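Local coordinates for hydrogenase expression/formation protein HypE (Desulfovibrio vulgaris subsp. vulgaris, PDB 2Z1U), which binds ATP and magnesium and, as a HypE-family protein, probably takes part in the maturation of hydrogenases, at residues V320-T323 with G327-L330; L278-A283 with A299-S304. One frame throughout, in Å; residues are numbered along the deposited sequence.

In the fold
Contacts 1 and 2 reach the same mixed sheet, which holds strands 300-306, 319-322 and 328-330, but serve it differently. Contact 1 is a hairpin at the surface that adds the outermost strand, 328-330, through backbone hydrogen bonds. Contact 2, partly buried, joins helix 280-291 to strand 300-306 by side chains alone, a salt bridge beside a buried alanine. The larger interface, 399 Å² against 116 Å², is the strand pairing. Strand 240-244 lies between strands 300-306 and 319-322 in the sheet; the centres of the two contacts are about 19 Å apart, and both lie away from the ATP and magnesium sites.

Contact 1: residues V320-T323 with G327-L330; sequences VMET and GHRL
Met321 and Arg329 form the antiparallel hydrogen-bonded pair at the middle of this hairpin, flanked by the non-hydrogen-bonded pairs Val320-Leu330 and Glu322-His328, with the strand axes 4.8 Å apart at closest. Met321 N donates to Arg329 O and Arg329 N to Met321 O, both at 2.9 Å. Near the turn Thr323 N donates to Gly327 O at 2.8 Å. On one face of the sheet the side chains of Met321 and Arg329 run side by side in the same direction. Met321 extends through CG and SD (chi1 -174°) and then bends at its last torsion (chi3 72°), which lays CE over one face of the Arg329 guanidinium, 3.8 Å from Arg329 NH2. Thr323 crosses the arginine chain at about a right angle, with OG1 3.8 Å from Arg329 CB. The other face carries Val320 and His328, where CG2 of the valine comes obliquely to the imidazole, 3.9 Å from His328 CD2. The same ring carbon lies near Glu322 CA, while the glutamate chain runs out extended. The paired backbone groups thus fix the register of an edge strand, and the methionine methyl packs against a charged group without competing for its N-H bonds, leaving Arg329 NH1 to form a salt bridge with Asp264.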
ATOM      1  N   VAL A 320       6.323  -8.375  32.942  1.00 49.61           N
ATOM      2  CA  VAL A 320       5.931  -8.124  34.319  1.00 50.39           C
ATOM      3  C   VAL A 320       6.220  -6.719  34.833  1.00 49.82           C
ATOM      4  O   VAL A 320       7.354  -6.214  34.767  1.00 49.23           O
ATOM      5  CB  VAL A 320       6.365  -9.273  35.299  1.00 50.94           C
ATOM      6  CG1 VAL A 320       7.433 -10.190  34.694  1.00 52.21           C
ATOM      7  CG2 VAL A 320       6.745  -8.759  36.699  1.00 52.79           C
ATOM      8  N   MET A 321       5.162  -6.085  35.324  1.00 49.28           N
ATOM      9  CA  MET A 321       5.238  -4.715  35.793  1.00 48.80           C
ATOM     10  C   MET A 321       5.284  -4.714  37.300  1.00 48.71           C
ATOM     11  O   MET A 321       4.382  -5.281  37.961  1.00 47.88           O
ATOM     12  CB  MET A 321       4.027  -3.908  35.298  1.00 48.24           C
ATOM     13  CG  MET A 321       4.095  -2.414  35.634  1.00 49.25           C
ATOM     14  SD  MET A 321       2.874  -1.421  34.745  1.00 50.17           S
ATOM     15  CE  MET A 321       1.343  -1.892  35.548  1.00 49.77           C
ATOM     16  N   GLU A 322       6.338  -4.114  37.852  1.00 47.83           N
ATOM     17  CA  GLU A 322       6.329  -3.807  39.277  1.00 48.56           C
ATOM     18  C   GLU A 322       5.377  -2.630  39.471  1.00 47.68           C
ATOM     19  O   GLU A 322       5.560  -1.550  38.908  1.00 46.44           O
ATOM     20  CB  GLU A 322       7.715  -3.472  39.825  1.00 48.66           C
ATOM     21  CG  GLU A 322       7.648  -3.109  41.291  1.00 51.79           C
ATOM     22  CD  GLU A 322       8.983  -2.751  41.894  1.00 54.93           C
ATOM     23  OE1 GLU A 322      10.015  -3.115  41.295  1.00 57.75           O
ATOM     24  OE2 GLU A 322       8.994  -2.100  42.962  1.00 55.45           O
ATOM     25  N   THR A 323       4.350  -2.888  40.264  1.00 46.36           N
ATOM     26  CA  THR A 323       3.214  -2.012  40.464  1.00 45.93           C
ATOM     27  C   THR A 323       3.584  -0.822  41.391  1.00 45.11           C
ATOM     28  O   THR A 323       4.544  -0.920  42.155  1.00 43.63           O
ATOM     29  CB  THR A 323       2.109  -2.912  41.038  1.00 47.02           C
ATOM     30  OG1 THR A 323       1.285  -3.415  39.956  1.00 49.53           O
ATOM     31  CG2 THR A 323       1.293  -2.244  42.098  1.00 46.07           C
ATOM     32  N   GLY A 327       3.596  -4.310  44.509  1.00 44.30           N
ATOM     33  CA  GLY A 327       3.423  -5.679  44.031  1.00 44.56           C
ATOM     34  C   GLY A 327       3.738  -5.832  42.568  1.00 45.81           C
ATOM     35  O   GLY A 327       4.551  -5.054  42.001  1.00 44.79           O
ATOM     36  N   HIS A 328       3.079  -6.810  41.932  1.00 46.24           N
ATOM     37  CA  HIS A 328       3.275  -7.050  40.499  1.00 47.92           C
ATOM     38  C   HIS A 328       1.987  -7.293  39.724  1.00 48.67           C
ATOM     39  O   HIS A 328       0.989  -7.782  40.271  1.00 48.14           O
ATOM     40  CB  HIS A 328       4.213  -8.234  40.271  1.00 48.25           C
ATOM     41  CG  HIS A 328       5.555  -8.057  40.894  1.00 49.48           C
ATOM     42  ND1 HIS A 328       5.830  -8.474  42.176  1.00 50.91           N
ATOM     43  CD2 HIS A 328       6.688  -7.476  40.434  1.00 49.99           C
ATOM     44  CE1 HIS A 328       7.080  -8.170  42.476  1.00 51.88           C
ATOM     45  NE2 HIS A 328       7.623  -7.569  41.437  1.00 50.90           N
ATOM     46  N   ARG A 329       2.052  -6.978  38.439  1.00 49.55           N
ATOM     47  CA  ARG A 329       0.974  -7.188  37.489  1.00 51.36           C
ATOM     48  C   ARG A 329       1.567  -7.751  36.210  1.00 52.05           C
ATOM     49  O   ARG A 329       2.502  -7.176  35.623  1.00 51.80           O
ATOM     50  CB  ARG A 329       0.205  -5.879  37.224  1.00 51.49           C
ATOM     51  CG  ARG A 329      -0.312  -5.719  35.805  1.00 55.54           C
ATOM     52  CD  ARG A 329      -1.784  -5.366  35.747  1.00 59.62           C
ATOM     53  NE  ARG A 329      -1.964  -3.930  35.798  1.00 59.16           N
ATOM     54  CZ  ARG A 329      -2.381  -3.158  34.792  1.00 57.05           C
ATOM     55  NH1 ARG A 329      -2.735  -3.665  33.609  1.00 55.43           N
ATOM     56  NH2 ARG A 329      -2.468  -1.851  35.010  1.00 53.31           N
ATOM     57  N   LEU A 330       1.021  -8.880  35.774  1.00 52.81           N
ATOM     58  CA  LEU A 330       1.370  -9.444  34.473  1.00 53.64           C
ATOM     59  C   LEU A 330       0.633  -8.652  33.398  1.00 54.22           C
ATOM     60  O   LEU A 330      -0.589  -8.533  33.449  1.00 54.31           O
ATOM     61  CB  LEU A 330       0.999 -10.939  34.439  1.00 53.58           C
ATOM     62  CG  LEU A 330       1.352 -11.747  33.190  1.00 54.56           C
ATOM     63  CD1 LEU A 330       2.856 -11.788  32.917  1.00 54.77           C
ATOM     64  CD2 LEU A 330       0.768 -13.163  33.289  1.00 53.99           C
TER

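Contact 2: residues L278-A283 with A299-S304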
ATOM      1  N   LEU A 278      18.251  -1.386  24.266  1.00 50.69           N
ATOM      2  CA  LEU A 278      19.690  -1.314  23.999  1.00 51.09           C
ATOM      3  C   LEU A 278      20.510  -1.627  25.275  1.00 51.75           C
ATOM      4  O   LEU A 278      20.004  -1.464  26.390  1.00 51.80           O
ATOM      5  CB  LEU A 278      20.049   0.084  23.458  1.00 51.35           C
ATOM      6  CG  LEU A 278      20.330   1.272  24.403  1.00 50.94           C
ATOM      7  CD1 LEU A 278      20.773   2.434  23.557  1.00 48.22           C
ATOM      8  CD2 LEU A 278      19.129   1.664  25.263  1.00 50.57           C
ATOM      9  N   PRO A 279      21.790  -2.038  25.124  1.00 52.29           N
ATOM     10  CA  PRO A 279      22.622  -2.311  26.305  1.00 52.56           C
ATOM     11  C   PRO A 279      22.659  -1.161  27.310  1.00 53.37           C
ATOM     12  O   PRO A 279      22.563   0.015  26.938  1.00 52.99           O
ATOM     13  CB  PRO A 279      24.022  -2.507  25.718  1.00 52.72           C
ATOM     14  CG  PRO A 279      23.782  -2.972  24.339  1.00 52.13           C
ATOM     15  CD  PRO A 279      22.538  -2.267  23.874  1.00 52.25           C
ATOM     16  N   GLU A 280      22.832  -1.523  28.578  1.00 54.29           N
ATOM     17  CA  GLU A 280      22.831  -0.580  29.688  1.00 55.76           C
ATOM     18  C   GLU A 280      23.787   0.606  29.516  1.00 55.96           C
ATOM     19  O   GLU A 280      23.419   1.733  29.846  1.00 56.18           O
ATOM     20  CB  GLU A 280      23.097  -1.330  31.009  1.00 55.83           C
ATOM     21  CG  GLU A 280      23.057  -0.486  32.285  1.00 59.17           C
ATOM     22  CD  GLU A 280      21.839   0.424  32.388  1.00 62.86           C
ATOM     23  OE1 GLU A 280      22.019   1.618  32.742  1.00 64.62           O
ATOM     24  OE2 GLU A 280      20.713  -0.046  32.120  1.00 64.34           O
ATOM     25  N   GLU A 281      24.987   0.374  28.983  1.00 56.40           N
ATOM     26  CA  GLU A 281      26.002   1.446  28.944  1.00 57.09           C
ATOM     27  C   GLU A 281      25.730   2.538  27.899  1.00 56.72           C
ATOM     28  O   GLU A 281      26.356   3.603  27.917  1.00 56.61           O
ATOM     29  CB  GLU A 281      27.442   0.889  28.855  1.00 57.62           C
ATOM     30  CG  GLU A 281      27.981   0.625  27.443  1.00 59.63           C
ATOM     31  CD  GLU A 281      27.635  -0.758  26.915  1.00 62.92           C
ATOM     32  OE1 GLU A 281      26.891  -1.510  27.596  1.00 64.77           O
ATOM     33  OE2 GLU A 281      28.112  -1.094  25.810  1.00 63.73           O
ATOM     34  N   ARG A 282      24.777   2.271  27.006  1.00 56.50           N
ATOM     35  CA  ARG A 282      24.320   3.248  26.028  1.00 56.06           C
ATOM     36  C   ARG A 282      22.989   3.896  26.409  1.00 55.54           C
ATOM     37  O   ARG A 282      22.536   4.818  25.725  1.00 55.12           O
ATOM     38  CB  ARG A 282      24.191   2.596  24.652  1.00 56.22           C
ATOM     39  CG  ARG A 282      25.392   2.790  23.742  1.00 57.82           C
ATOM     40  CD  ARG A 282      26.297   1.570  23.701  1.00 60.42           C
ATOM     41  NE  ARG A 282      26.654   1.241  22.323  1.00 61.65           N
ATOM     42  CZ  ARG A 282      27.728   1.695  21.685  1.00 62.83           C
ATOM     43  NH1 ARG A 282      28.584   2.506  22.296  1.00 63.51           N
ATOM     44  NH2 ARG A 282      27.946   1.336  20.428  1.00 62.59           N
ATOM     45  N   ALA A 283      22.379   3.420  27.500  1.00 54.88           N
ATOM     46  CA  ALA A 283      21.008   3.800  27.879  1.00 54.10           C
ATOM     47  C   ALA A 283      20.842   5.288  28.163  1.00 53.73           C
ATOM     48  O   ALA A 283      19.872   5.914  27.737  1.00 52.68           O
ATOM     49  CB  ALA A 283      20.542   2.981  29.082  1.00 54.66           C
ATOM     50  N   ALA A 299      10.317  11.403  27.871  1.00 48.44           N
ATOM     51  CA  ALA A 299      11.181  10.234  27.633  1.00 48.25           C
ATOM     52  C   ALA A 299      11.700   9.705  28.966  1.00 47.85           C
ATOM     53  O   ALA A 299      12.040  10.488  29.844  1.00 46.45           O
ATOM     54  CB  ALA A 299      12.341  10.578  26.708  1.00 48.39           C
ATOM     55  N   ALA A 300      11.726   8.379  29.119  1.00 48.34           N
ATOM     56  CA  ALA A 300      12.129   7.758  30.389  1.00 48.90           C
ATOM     57  C   ALA A 300      12.638   6.332  30.248  1.00 48.77           C
ATOM     58  O   ALA A 300      12.251   5.606  29.342  1.00 49.04           O
ATOM     59  CB  ALA A 300      10.979   7.798  31.399  1.00 49.64           C
ATOM     60  N   ARG A 301      13.527   5.949  31.154  1.00 49.31           N
ATOM     61  CA  ARG A 301      13.846   4.552  31.348  1.00 50.11           C
ATOM     62  C   ARG A 301      12.615   3.933  32.050  1.00 50.09           C
ATOM     63  O   ARG A 301      12.185   4.421  33.099  1.00 48.95           O
ATOM     64  CB  ARG A 301      15.100   4.418  32.208  1.00 50.21           C
ATOM     65  CG  ARG A 301      15.580   2.990  32.421  1.00 52.00           C
ATOM     66  CD  ARG A 301      16.549   2.949  33.576  1.00 55.67           C
ATOM     67  NE  ARG A 301      17.784   3.693  33.318  1.00 59.04           N
ATOM     68  CZ  ARG A 301      18.895   3.156  32.822  1.00 59.65           C
ATOM     69  NH1 ARG A 301      19.969   3.915  32.628  1.00 59.11           N
ATOM     70  NH2 ARG A 301      18.931   1.854  32.525  1.00 59.78           N
ATOM     71  N   ILE A 302      12.010   2.914  31.445  1.00 50.86           N
ATOM     72  CA  ILE A 302      10.826   2.281  32.085  1.00 51.35           C
ATOM     73  C   ILE A 302      11.049   0.871  32.631  1.00 52.25           C
ATOM     74  O   ILE A 302      10.173   0.307  33.311  1.00 51.71           O
ATOM     75  CB  ILE A 302       9.577   2.271  31.160  1.00 51.50           C
ATOM     76  CG1 ILE A 302       9.788   1.334  29.953  1.00 51.81           C
ATOM     77  CG2 ILE A 302       9.198   3.691  30.749  1.00 52.29           C
ATOM     78  CD1 ILE A 302       8.535   1.094  29.120  1.00 52.28           C
ATOM     79  N   GLY A 303      12.212   0.295  32.354  1.00 52.69           N
ATOM     80  CA  GLY A 303      12.459  -1.081  32.777  1.00 52.47           C
ATOM     81  C   GLY A 303      13.698  -1.694  32.159  1.00 52.58           C
ATOM     82  O   GLY A 303      14.595  -0.985  31.691  1.00 51.48           O
ATOM     83  N   SER A 304      13.748  -3.021  32.175  1.00 52.63           N
ATOM     84  CA  SER A 304      14.911  -3.755  31.689  1.00 53.28           C
ATOM     85  C   SER A 304      14.530  -5.124  31.115  1.00 53.53           C
ATOM     86  O   SER A 304      13.439  -5.650  31.389  1.00 53.33           O
ATOM     87  CB  SER A 304      15.970  -3.893  32.793  1.00 52.92           C
ATOM     88  OG  SER A 304      15.516  -4.706  33.877  1.00 54.73           O
TER
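Arg301 and Glu280 meet as a salt bridge between strand 300-306 and helix 280-291, and Ala283, three residues on, supplies the third contact surface. The shortest approach is Arg301 NH2 to Glu280 OE2, at 2.6 Å; the oxygen takes this N-H on its syn lone pair and lies at the guanidinium edge, close to its plane. A second, weak bond joins Arg301 NH1 to Glu280 OE1 at 3.1 Å. With the two flat groups only 25° from coplanar, the pairing is bidentate but lopsided, tighter through NH2. The two side chains cross at about a right angle. Arg301 leaves the strand extended and bends at chi3 (-65°), while Glu280 sets out with CG anti to its N and turns at chi2 (48°), bringing the carboxylate round to the arginine. The methyl CB of Ala283 points to the strand and sits obliquely against the guanidinium, 3.7 Å from Arg301 NH1. That nitrogen also forms a salt bridge with Glu284, so two acidic residues of the same helix share the arginine. Glu280, Ala283 and Arg301 all touch Ala167 of strand 167-170, which is the sheet neighbour of strand 300-306 and, on its other side, of strand 275-278. Strand 275-278, helix 280-291 and strand 300-306 form a beta-alpha-beta crossover that skips over strand 167-170, and the salt bridge ties the helix to its second strand.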